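Long-range contacts in ORF10 (Moritella marina, PDB 6RIW), which probably catalyses, as the ketosynthase-chain length factor didomain of a larger polyunsaturated fatty acid synthase, the condensation steps that extend the acyl chain: residues 210-215 with 676-681; 203-208 with 288-293; 164-169 with 954-959; 86-91 with 125-130. One frame throughout, in Å; residues are numbered along the deposited sequence.

Contact 1: 210-215 with 676-681; sequences LHTGKA and AENLFQ
At the junction of the two ketosynthase-like domains, the Schellman turn that ends helix 198-211 presents T212 and K214 to E677, N678 and Q681 on helix 668-682 of the second domain. G213 turns the chain between them at positive phi, which glycine, lacking a side chain, adopts more easily than other residues. The carbonyl oxygen of N678 is the shared acceptor. T212 meets it tip to tip, OG1 donating to N678 OD1 at 2.7 Å, while K214 slides past the asparagine in the opposite direction and gives a second bond from NZ to N678 OD1, also 2.7 Å. Both donors lie in the carbonyl plane, on lone pairs, at C=O...donor angles of 128° and 137°. A bend at the end of the lysine (chi4 56°) carries NZ to E677, where it forms a salt bridge to OE1 at 2.7 Å. E677 has a second cationic partner, R466, on its other oxygen. T212 CG2 packs against Q681, 3.8 Å from its CB, the two side chains crossing at about a right angle. Q681 NE2 donates to K464 O and to a water that in turn donates to T212 O. Q681 OE1 stands 3.0 Å from K214 NZ, at a poor angle for bonding. One ammonium thus faces a carboxylate and a carbonyl, an arrangement likely to stabilise both the lysine cation and the ionised glutamate at the domain boundary.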
loop_
_atom_site.group_PDB
_atom_site.type_symbol
_atom_site.label_atom_id
_atom_site.label_comp_id
_atom_site.label_asym_id
_atom_site.label_seq_id
_atom_site.Cartn_x
_atom_site.Cartn_y
_atom_site.Cartn_z
ATOM N N LEU A 210 12.240 13.698 10.821
ATOM C CA LEU A 210 12.632 14.593 11.906
ATOM C C LEU A 210 14.124 14.912 11.842
ATOM O O LEU A 210 14.522 16.053 12.087
ATOM C CB LEU A 210 12.251 13.996 13.277
ATOM C CG LEU A 210 10.745 13.910 13.580
ATOM C CD1 LEU A 210 10.423 13.121 14.846
ATOM C CD2 LEU A 210 10.052 15.306 13.642
ATOM N N HIS A 211 14.962 13.934 11.497
ATOM C CA HIS A 211 16.407 14.165 11.496
ATOM C C HIS A 211 16.848 15.091 10.373
ATOM O O HIS A 211 17.847 15.805 10.524
ATOM C CB HIS A 211 17.151 12.841 11.400
ATOM C CG HIS A 211 17.086 12.041 12.661
ATOM N ND1 HIS A 211 17.007 10.666 12.670
ATOM C CD2 HIS A 211 17.087 12.429 13.959
ATOM C CE1 HIS A 211 16.973 10.239 13.921
ATOM N NE2 HIS A 211 17.009 11.288 14.723
ATOM N N THR A 212 16.142 15.102 9.241
ATOM C CA THR A 212 16.520 16.020 8.175
ATOM C C THR A 212 15.822 17.360 8.298
ATOM O O THR A 212 16.045 18.238 7.461
ATOM C CB THR A 212 16.229 15.406 6.798
ATOM O OG1 THR A 212 14.826 15.136 6.666
ATOM C CG2 THR A 212 17.012 14.086 6.600
ATOM N N GLY A 213 14.975 17.536 9.305
ATOM C CA GLY A 213 14.252 18.785 9.412
ATOM C C GLY A 213 13.133 18.965 8.408
ATOM O O GLY A 213 12.635 20.084 8.247
ATOM N N LYS A 214 12.719 17.900 7.718
ATOM C CA LYS A 214 11.542 17.991 6.861
ATOM C C LYS A 214 10.279 18.246 7.668
ATOM O O LYS A 214 9.285 18.725 7.106
ATOM C CB LYS A 214 11.410 16.717 6.018
ATOM C CG LYS A 214 12.430 16.662 4.862
ATOM C CD LYS A 214 12.004 15.725 3.707
ATOM C CE LYS A 214 12.994 15.803 2.521
ATOM N NZ LYS A 214 14.464 15.502 2.854
ATOM N N ALA A 215 10.315 17.974 8.973
ATOM C CA ALA A 215 9.201 18.218 9.873
ATOM C C ALA A 215 9.758 18.492 11.263
ATOM O O ALA A 215 10.912 18.162 11.558
ATOM C CB ALA A 215 8.242 17.013 9.918
ATOM N N ALA A 676 13.415 9.225 -1.433
ATOM C CA ALA A 676 14.749 8.819 -1.880
ATOM C C ALA A 676 15.806 9.837 -1.437
ATOM O O ALA A 676 16.871 9.464 -0.922
ATOM C CB ALA A 676 14.765 8.635 -3.394
ATOM N N GLU A 677 15.519 11.129 -1.613
ATOM C CA GLU A 677 16.422 12.161 -1.087
ATOM C C GLU A 677 16.689 11.937 0.401
ATOM O O GLU A 677 17.836 11.964 0.868
ATOM C CB GLU A 677 15.822 13.553 -1.316
ATOM C CG GLU A 677 16.692 14.679 -0.778
ATOM C CD GLU A 677 15.970 16.014 -0.638
ATOM O OE1 GLU A 677 15.281 16.222 0.394
ATOM O OE2 GLU A 677 16.123 16.870 -1.546
ATOM N N ASN A 678 15.632 11.673 1.160
ATOM C CA ASN A 678 15.808 11.524 2.593
ATOM C C ASN A 678 16.619 10.276 2.919
ATOM O O ASN A 678 17.416 10.278 3.870
ATOM C CB ASN A 678 14.450 11.481 3.276
ATOM C CG ASN A 678 14.456 12.208 4.566
ATOM O OD1 ASN A 678 14.311 13.438 4.605
ATOM N ND2 ASN A 678 14.634 11.464 5.649
ATOM N N LEU A 679 16.441 9.203 2.135
ATOM C CA LEU A 679 17.204 7.982 2.388
ATOM C C LEU A 679 18.705 8.217 2.213
ATOM O O LEU A 679 19.526 7.684 2.972
ATOM C CB LEU A 679 16.718 6.856 1.470
ATOM C CG LEU A 679 15.355 6.237 1.832
ATOM C CD1 LEU A 679 14.981 5.167 0.807
ATOM C CD2 LEU A 679 15.344 5.628 3.236
ATOM N N PHE A 680 19.088 9.010 1.217
ATOM C CA PHE A 680 20.504 9.303 1.036
ATOM C C PHE A 680 21.036 10.174 2.168
ATOM O O PHE A 680 22.208 10.052 2.543
ATOM C CB PHE A 680 20.734 9.964 -0.319
ATOM C CG PHE A 680 20.548 9.033 -1.493
ATOM C CD1 PHE A 680 21.214 7.828 -1.556
ATOM C CD2 PHE A 680 19.713 9.394 -2.545
ATOM C CE1 PHE A 680 21.057 6.974 -2.653
ATOM C CE2 PHE A 680 19.539 8.554 -3.643
ATOM C CZ PHE A 680 20.214 7.339 -3.697
ATOM N N GLN A 681 20.193 11.033 2.749
ATOM C CA GLN A 681 20.654 11.868 3.855
ATOM C C GLN A 681 20.857 11.076 5.139
ATOM O O GLN A 681 21.669 11.473 5.984
ATOM C CB GLN A 681 19.654 12.990 4.128
ATOM C CG GLN A 681 19.594 14.062 3.057
ATOM C CD GLN A 681 18.624 15.149 3.434
ATOM O OE1 GLN A 681 17.444 15.057 3.126
ATOM N NE2 GLN A 681 19.101 16.161 4.143
HETATM O O HOH W 1 17.699 18.384 5.242
#

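Contact 2: 203-208 with 288-293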
loop_
_atom_site.group_PDB
_atom_site.type_symbol
_atom_site.label_atom_id
_atom_site.label_comp_id
_atom_site.label_asym_id
_atom_site.label_seq_id
_atom_site.Cartn_x
_atom_site.Cartn_y
_atom_site.Cartn_z
ATOM N N VAL A 203 7.531 4.232 11.582
ATOM C CA VAL A 203 8.170 4.940 12.696
ATOM C C VAL A 203 9.599 5.339 12.331
ATOM O O VAL A 203 10.013 6.496 12.529
ATOM C CB VAL A 203 8.111 4.081 13.975
ATOM C CG1 VAL A 203 9.037 4.654 15.067
ATOM C CG2 VAL A 203 6.652 4.008 14.458
ATOM N N LYS A 204 10.363 4.400 11.766
ATOM C CA LYS A 204 11.744 4.683 11.399
ATOM C C LYS A 204 11.823 5.798 10.357
ATOM O O LYS A 204 12.623 6.727 10.489
ATOM C CB LYS A 204 12.421 3.405 10.899
ATOM C CG LYS A 204 13.859 3.596 10.418
ATOM C CD LYS A 204 14.736 4.152 11.537
ATOM C CE LYS A 204 16.170 4.466 11.054
ATOM N NZ LYS A 204 16.241 4.887 9.624
ATOM N N LEU A 205 10.990 5.740 9.311
ATOM C CA LEU A 205 11.048 6.804 8.311
ATOM C C LEU A 205 10.549 8.128 8.869
ATOM O O LEU A 205 11.006 9.196 8.436
ATOM C CB LEU A 205 10.232 6.402 7.069
ATOM C CG LEU A 205 10.790 5.208 6.306
ATOM C CD1 LEU A 205 9.894 4.939 5.095
ATOM C CD2 LEU A 205 12.228 5.437 5.851
ATOM N N ALA A 206 9.621 8.098 9.823
ATOM C CA ALA A 206 9.181 9.355 10.421
ATOM C C ALA A 206 10.297 9.975 11.257
ATOM O O ALA A 206 10.486 11.201 11.235
ATOM C CB ALA A 206 7.920 9.139 11.268
ATOM N N CYS A 207 11.063 9.141 11.980
ATOM C CA CYS A 207 12.275 9.629 12.640
ATOM C C CYS A 207 13.241 10.256 11.641
ATOM O O CYS A 207 13.821 11.318 11.916
ATOM C CB CYS A 207 12.990 8.501 13.397
ATOM S SG CYS A 207 12.060 7.782 14.762
ATOM N N ASP A 208 13.434 9.613 10.479
ATOM C CA ASP A 208 14.296 10.178 9.431
ATOM C C ASP A 208 13.838 11.568 9.017
ATOM O O ASP A 208 14.666 12.454 8.773
ATOM C CB ASP A 208 14.304 9.290 8.182
ATOM C CG ASP A 208 15.004 7.961 8.387
ATOM O OD1 ASP A 208 15.712 7.773 9.404
ATOM O OD2 ASP A 208 14.843 7.090 7.494
ATOM N N GLY A 288 17.624 2.621 14.982
ATOM C CA GLY A 288 17.022 1.462 14.359
ATOM C C GLY A 288 17.439 1.400 12.910
ATOM O O GLY A 288 18.195 2.242 12.422
ATOM N N ALA A 289 16.918 0.385 12.226
ATOM C CA ALA A 289 17.353 0.142 10.864
ATOM C C ALA A 289 16.318 -0.673 10.115
ATOM O O ALA A 289 15.482 -1.372 10.697
ATOM C CB ALA A 289 18.693 -0.591 10.811
ATOM N N LEU A 290 16.427 -0.597 8.800
ATOM C CA LEU A 290 15.649 -1.407 7.883
ATOM C C LEU A 290 16.600 -2.254 7.047
ATOM O O LEU A 290 17.784 -1.937 6.888
ATOM C CB LEU A 290 14.793 -0.520 6.975
ATOM C CG LEU A 290 14.170 0.672 7.692
ATOM C CD1 LEU A 290 13.682 1.718 6.671
ATOM C CD2 LEU A 290 13.036 0.213 8.630
ATOM N N SER A 291 16.080 -3.351 6.524
ATOM C CA SER A 291 16.846 -4.165 5.593
ATOM C C SER A 291 15.887 -5.062 4.836
ATOM O O SER A 291 14.760 -5.313 5.275
ATOM C CB SER A 291 17.907 -4.999 6.318
ATOM O OG SER A 291 17.340 -6.212 6.815
ATOM N N ASN A 292 16.352 -5.545 3.693
ATOM C CA ASN A 292 15.674 -6.610 2.977
ATOM C C ASN A 292 16.528 -7.867 2.989
ATOM O O ASN A 292 17.757 -7.789 2.975
ATOM C CB ASN A 292 15.371 -6.214 1.545
ATOM C CG ASN A 292 14.350 -7.097 0.951
ATOM O OD1 ASN A 292 14.676 -8.078 0.283
ATOM N ND2 ASN A 292 13.086 -6.805 1.236
ATOM N N ASP A 293 15.852 -9.029 3.017
ATOM C CA ASP A 293 16.528 -10.323 3.010
ATOM C C ASP A 293 17.303 -10.571 1.725
ATOM O O ASP A 293 18.197 -11.424 1.706
ATOM C CB ASP A 293 15.519 -11.458 3.186
ATOM C CG ASP A 293 15.070 -11.642 4.635
ATOM O OD1 ASP A 293 15.605 -10.961 5.539
ATOM O OD2 ASP A 293 14.169 -12.489 4.866
#
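K204 lays its aliphatic chain over the isobutyl group of L290, CG coming within 3.9 Å of L290 CD2 as the two side chains pass at an oblique angle. CG stands anti to the backbone N (chi1 177°), and a bend at chi2 (59°) brings CD near G288 O. CE comes closer still, 3.3 Å from G288 O; this methylene, next to the ammonium, is probably polarised, which suits a carbonyl oxygen as neighbour. NZ turns back to its own helix and donates to D208 OD1 at 2.9 Å, on the syn lone pair, with a weak second bond to OD2: a salt bridge one turn along. An alanine here would probably leave the buried D208 carboxylate without this cation and open a gap beside L290 and the G288 carbonyl. Leucine suits position 290 because it meets two residues of the helix: its CD1 also touches L205 CD2 at 4.1 Å, roughly at a right angle. L205 in turn packs on L675 and L679 of helix 668-682. The axes of helix 203-208 and strand 288-292 approach to 9.1 Å, with 119° between their N-to-C directions. V203 also reaches L447 on strand 443-450, the neighbour of 283-292, while V203 and A206 pack on strand 217-224. A buried helix lying between two sheets in this way is characteristic of the layered thiolase fold of ketosynthases.

Contact 3: 164-169 with 954-959; sequences THADNA and KPQGIS
Two hydrogen bonds join the side-chain amide of Q956 to the backbone on either side of H165. NE2 of Q956 donates to T164 O at 2.9 Å, approaching almost along the carbonyl direction (C=O...donor 160°), while A166 N donates to Q956 OE1, also at 2.9 Å, from a position tilted out of the carbonyl plane. Glutamine suits the place because its amide offers a donor and an acceptor at a spacing that matches the C=O of T164 and the N-H of A166, and its chain, extended beyond CG, is long enough to reach across. The backbone N of Q956 donates a hydrogen bond to H707 ND1. A further hydrogen bond, within segment 164-169, holds the ring of H165: D167 N donates to H165 ND1 at 3.0 Å, in the ring plane and nearly straight (167°). ND1 is therefore an acceptor, which probably puts the proton on NE2, a buried atom that has no polar partner in the model. Apolar contact comes from I958, whose CD1 lies over one face of the H165 imidazole, 3.4 Å from NE2 and 3.5 Å from CE1. CB of A166, a small methyl, touches both Q956 OE1 and, at 4.2 Å, I958 CG1. Y82 adds an edge-to-face contact to the ring. An amide thus pairs with backbone in the manner of a strand edge, though neither segment is a strand, joining a ketosynthase-domain loop to the C-terminal tail of the modelled didomain.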
loop_
_atom_site.group_PDB
_atom_site.type_symbol
_atom_site.label_atom_id
_atom_site.label_comp_id
_atom_site.label_asym_id
_atom_site.label_seq_id
_atom_site.Cartn_x
_atom_site.Cartn_y
_atom_site.Cartn_z
ATOM N N THR A 164 -22.277 3.960 -1.305
ATOM C CA THR A 164 -20.874 4.024 -0.919
ATOM C C THR A 164 -20.174 5.140 -1.679
ATOM O O THR A 164 -20.231 5.185 -2.914
ATOM C CB THR A 164 -20.197 2.667 -1.177
ATOM O OG1 THR A 164 -20.887 1.663 -0.423
ATOM C CG2 THR A 164 -18.740 2.699 -0.754
ATOM N N HIS A 165 -19.544 6.054 -0.931
ATOM C CA HIS A 165 -18.798 7.164 -1.522
ATOM C C HIS A 165 -17.570 6.644 -2.261
ATOM O O HIS A 165 -16.813 5.815 -1.736
ATOM C CB HIS A 165 -18.361 8.141 -0.424
ATOM C CG HIS A 165 -17.917 9.490 -0.922
ATOM N ND1 HIS A 165 -16.693 9.697 -1.528
ATOM C CD2 HIS A 165 -18.511 10.710 -0.849
ATOM C CE1 HIS A 165 -16.564 10.978 -1.836
ATOM N NE2 HIS A 165 -17.650 11.618 -1.427
ATOM N N ALA A 166 -17.359 7.174 -3.467
ATOM C CA ALA A 166 -16.239 6.759 -4.321
ATOM C C ALA A 166 -14.882 6.828 -3.629
ATOM O O ALA A 166 -13.975 6.052 -3.971
ATOM C CB ALA A 166 -16.206 7.636 -5.577
ATOM N N ASP A 167 -14.694 7.752 -2.684
ATOM C CA ASP A 167 -13.389 7.850 -2.017
ATOM C C ASP A 167 -13.026 6.559 -1.279
ATOM O O ASP A 167 -11.856 6.344 -0.954
ATOM C CB ASP A 167 -13.371 9.033 -1.026
ATOM C CG ASP A 167 -13.197 10.409 -1.706
ATOM O OD1 ASP A 167 -12.913 10.485 -2.928
ATOM O OD2 ASP A 167 -13.350 11.436 -0.996
ATOM N N ASN A 168 -14.006 5.700 -0.977
ATOM C CA ASN A 168 -13.720 4.403 -0.388
ATOM C C ASN A 168 -12.938 3.469 -1.319
ATOM O O ASN A 168 -12.424 2.449 -0.857
ATOM C CB ASN A 168 -15.032 3.752 0.041
ATOM C CG ASN A 168 -15.597 4.398 1.299
ATOM O OD1 ASN A 168 -14.954 4.371 2.348
ATOM N ND2 ASN A 168 -16.774 5.017 1.190
ATOM N N ALA A 169 -12.797 3.794 -2.592
ATOM C CA ALA A 169 -11.944 2.963 -3.438
ATOM C C ALA A 169 -10.481 3.408 -3.433
ATOM O O ALA A 169 -9.629 2.714 -4.017
ATOM C CB ALA A 169 -12.472 2.973 -4.877
ATOM N N LYS A 954 -23.197 4.486 -10.951
ATOM C CA LYS A 954 -23.524 5.745 -11.597
ATOM C C LYS A 954 -22.499 6.807 -11.198
ATOM O O LYS A 954 -22.224 6.971 -9.997
ATOM C CB LYS A 954 -24.924 6.176 -11.177
ATOM C CG LYS A 954 -25.313 7.559 -11.672
ATOM C CD LYS A 954 -26.718 7.924 -11.163
ATOM C CE LYS A 954 -27.341 9.057 -11.971
ATOM N NZ LYS A 954 -27.017 10.377 -11.383
ATOM N N PRO A 955 -21.914 7.537 -12.156
ATOM C CA PRO A 955 -20.956 8.606 -11.810
ATOM C C PRO A 955 -21.473 9.540 -10.720
ATOM O O PRO A 955 -22.535 10.166 -10.861
ATOM C CB PRO A 955 -20.750 9.337 -13.143
ATOM C CG PRO A 955 -20.980 8.255 -14.202
ATOM C CD PRO A 955 -22.064 7.360 -13.616
ATOM N N GLN A 956 -20.730 9.620 -9.612
ATOM C CA GLN A 956 -21.234 10.245 -8.389
ATOM C C GLN A 956 -21.117 11.765 -8.368
ATOM O O GLN A 956 -21.715 12.395 -7.488
ATOM C CB GLN A 956 -20.517 9.656 -7.165
ATOM C CG GLN A 956 -20.938 8.219 -6.917
ATOM C CD GLN A 956 -20.234 7.586 -5.723
ATOM O OE1 GLN A 956 -19.664 8.271 -4.883
ATOM N NE2 GLN A 956 -20.300 6.262 -5.639
ATOM N N GLY A 957 -20.382 12.371 -9.294
ATOM C CA GLY A 957 -20.207 13.819 -9.285
ATOM C C GLY A 957 -19.457 14.358 -8.088
ATOM O O GLY A 957 -19.854 15.393 -7.533
ATOM N N ILE A 958 -18.382 13.683 -7.670
ATOM C CA ILE A 958 -17.655 14.095 -6.473
ATOM C C ILE A 958 -16.903 15.378 -6.776
ATOM O O ILE A 958 -16.205 15.479 -7.788
ATOM C CB ILE A 958 -16.678 13.001 -6.010
ATOM C CG1 ILE A 958 -17.410 11.682 -5.741
ATOM C CG2 ILE A 958 -15.921 13.456 -4.758
ATOM C CD1 ILE A 958 -18.503 11.759 -4.679
ATOM N N SER A 959 -17.027 16.361 -5.893
ATOM C CA SER A 959 -16.352 17.631 -6.118
ATOM C C SER A 959 -14.857 17.512 -5.826
ATOM O O SER A 959 -14.413 16.707 -4.996
ATOM C CB SER A 959 -16.950 18.710 -5.224
ATOM O OG SER A 959 -16.764 18.312 -3.869
#

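Contact 4: 86-91 with 125-130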
loop_
_atom_site.group_PDB
_atom_site.type_symbol
_atom_site.label_atom_id
_atom_site.label_comp_id
_atom_site.label_asym_id
_atom_site.label_seq_id
_atom_site.Cartn_x
_atom_site.Cartn_y
_atom_site.Cartn_z
ATOM N N LEU A 86 -17.252 6.842 5.453
ATOM C CA LEU A 86 -16.023 6.183 5.037
ATOM C C LEU A 86 -15.840 4.866 5.787
ATOM O O LEU A 86 -16.408 4.650 6.865
ATOM C CB LEU A 86 -14.820 7.113 5.248
ATOM C CG LEU A 86 -14.820 8.427 4.451
ATOM C CD1 LEU A 86 -13.608 9.264 4.814
ATOM C CD2 LEU A 86 -14.803 8.132 2.962
ATOM N N ASP A 87 -15.031 3.990 5.194
ATOM C CA ASP A 87 -14.756 2.651 5.706
ATOM C C ASP A 87 -14.070 2.691 7.076
ATOM O O ASP A 87 -13.454 3.690 7.476
ATOM C CB ASP A 87 -13.840 1.899 4.715
ATOM C CG ASP A 87 -13.738 0.404 4.988
ATOM O OD1 ASP A 87 -14.657 -0.353 4.564
ATOM O OD2 ASP A 87 -12.708 -0.042 5.578
ATOM N N ASP A 88 -14.146 1.547 7.772
ATOM C CA ASP A 88 -13.344 1.320 8.982
ATOM C C ASP A 88 -11.891 1.728 8.778
ATOM O O ASP A 88 -11.244 2.266 9.690
ATOM C CB ASP A 88 -13.380 -0.161 9.361
ATOM C CG ASP A 88 -14.683 -0.582 10.022
ATOM O OD1 ASP A 88 -15.397 0.294 10.552
ATOM O OD2 ASP A 88 -14.982 -1.805 9.989
ATOM N N LEU A 89 -11.332 1.414 7.608
ATOM C CA LEU A 89 -9.941 1.790 7.346
ATOM C C LEU A 89 -9.707 3.257 7.676
ATOM O O LEU A 89 -8.772 3.607 8.409
ATOM C CB LEU A 89 -9.588 1.520 5.891
ATOM C CG LEU A 89 -8.085 1.369 5.615
ATOM C CD1 LEU A 89 -7.890 0.613 4.301
ATOM C CD2 LEU A 89 -7.430 2.707 5.560
ATOM N N ASN A 90 -10.539 4.132 7.118
ATOM C CA ASN A 90 -10.360 5.562 7.342
ATOM C C ASN A 90 -10.726 5.943 8.764
ATOM O O ASN A 90 -10.025 6.747 9.402
ATOM C CB ASN A 90 -11.218 6.354 6.358
ATOM C CG ASN A 90 -10.988 5.935 4.911
ATOM O OD1 ASN A 90 -10.234 6.570 4.190
ATOM N ND2 ASN A 90 -11.639 4.863 4.491
ATOM N N GLN A 91 -11.834 5.401 9.271
ATOM C CA GLN A 91 -12.325 5.834 10.579
ATOM C C GLN A 91 -11.381 5.403 11.692
ATOM O O GLN A 91 -11.146 6.161 12.645
ATOM C CB GLN A 91 -13.721 5.277 10.816
ATOM C CG GLN A 91 -14.737 5.855 9.812
ATOM C CD GLN A 91 -16.155 5.464 10.128
ATOM O OE1 GLN A 91 -16.397 4.508 10.858
ATOM N NE2 GLN A 91 -17.114 6.214 9.576
ATOM N N PRO A 125 -8.569 -4.981 -0.997
ATOM C CA PRO A 125 -9.975 -4.549 -0.934
ATOM C C PRO A 125 -10.417 -4.380 0.514
ATOM O O PRO A 125 -9.973 -5.107 1.402
ATOM C CB PRO A 125 -10.735 -5.693 -1.606
ATOM C CG PRO A 125 -9.695 -6.301 -2.605
ATOM C CD PRO A 125 -8.359 -6.145 -1.878
ATOM N N THR A 126 -11.323 -3.434 0.731
ATOM C CA THR A 126 -11.936 -3.236 2.037
ATOM C C THR A 126 -13.406 -3.616 1.966
ATOM O O THR A 126 -13.962 -3.886 0.894
ATOM C CB THR A 126 -11.807 -1.789 2.522
ATOM O OG1 THR A 126 -12.605 -0.936 1.693
ATOM C CG2 THR A 126 -10.332 -1.314 2.528
ATOM N N LYS A 127 -14.062 -3.618 3.132
ATOM C CA LYS A 127 -15.477 -3.962 3.123
ATOM C C LYS A 127 -16.281 -2.946 2.318
ATOM O O LYS A 127 -17.262 -3.318 1.661
ATOM C CB LYS A 127 -15.999 -4.076 4.562
ATOM C CG LYS A 127 -15.275 -5.149 5.385
ATOM C CD LYS A 127 -15.967 -5.340 6.760
ATOM C CE LYS A 127 -15.800 -4.076 7.623
ATOM N NZ LYS A 127 -14.362 -3.779 8.014
ATOM N N SER A 128 -15.824 -1.686 2.275
ATOM C CA SER A 128 -16.524 -0.657 1.518
ATOM C C SER A 128 -16.125 -0.633 0.047
ATOM O O SER A 128 -16.978 -0.396 -0.814
ATOM C CB SER A 128 -16.272 0.724 2.134
ATOM O OG SER A 128 -16.743 0.759 3.477
ATOM N N SER A 129 -14.844 -0.822 -0.272
ATOM C CA SER A 129 -14.456 -0.740 -1.690
ATOM C C SER A 129 -15.162 -1.810 -2.530
ATOM O O SER A 129 -15.500 -1.561 -3.696
ATOM C CB SER A 129 -12.927 -0.811 -1.837
ATOM O OG SER A 129 -12.404 -2.106 -1.579
ATOM N N ASN A 130 -15.439 -2.982 -1.936
ATOM C CA ASN A 130 -16.202 -4.033 -2.609
ATOM C C ASN A 130 -17.505 -3.501 -3.183
ATOM O O ASN A 130 -17.909 -3.881 -4.288
ATOM C CB ASN A 130 -16.538 -5.176 -1.637
ATOM C CG ASN A 130 -15.357 -6.034 -1.257
ATOM O OD1 ASN A 130 -14.328 -6.063 -1.932
ATOM N ND2 ASN A 130 -15.507 -6.760 -0.150
HETATM O O HOH W 2 -12.812 -2.795 5.725
#
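D87 and S128 form the tight part of this contact, where the starts of helices 88-104 and 129-148 meet. D87 OD1 takes two bonds from one residue: S128 OG at 2.6 Å, on the lone pair away from the other oxygen, and S128 N at 2.9 Å, 33° out of the carboxylate plane. D87 CG stands anti to the backbone N (chi1 -167°), beside the carbonyl carbon; D87 OD2 accepts from L89 N at 2.9 Å, the N-cap bond of helix 88-104. On the other segment T126 and S129 make a capping box: T126 OG1 accepts from S129 N at 3.0 Å, and T126 N donates to S129 OG. Threonine also serves through its methyl, since CG2 packs on L89 CD1 at 3.6 Å. The looser side holds the partly exposed D88 and K127. The lysine, bent at chi3 and chi4, reaches D88 OD2 with NZ at 2.9 Å in a salt bridge, and a water accepts from both K127 NZ and K127 N while donating to D87 OD2. An alanine in place of D87 would probably leave S128 OG without its acceptor, L89 N uncapped and this water less firmly held. One carboxylate thus joins two helix starts, and the N-H and O-H donors gathered round it, with the lysine ammonium not far off, are likely to favour its ionised form.

In the fold
From the N terminus, contact 4 closes first, a short loop that brings the starts of helices 88-104 and 129-148 together. Contact 3 opens next, at 164-169, and closes only near the end of the modelled chain, at 954-959; nested in that long loop, contacts 1 and 2 cross, contact 1 opening before contact 2 closes. Both draw on helix 198-211, which contact 2 sets against strand 283-292 of its own domain and contact 1 joins to helix 668-682 of the second, with a probable weak hydrogen bond from N678 ND2 to D208 O linking them. On the opposite side of the chain's centre from contact 2, contacts 3 and 4 touch where D87 N probably donates a hydrogen bond to N168 OD1.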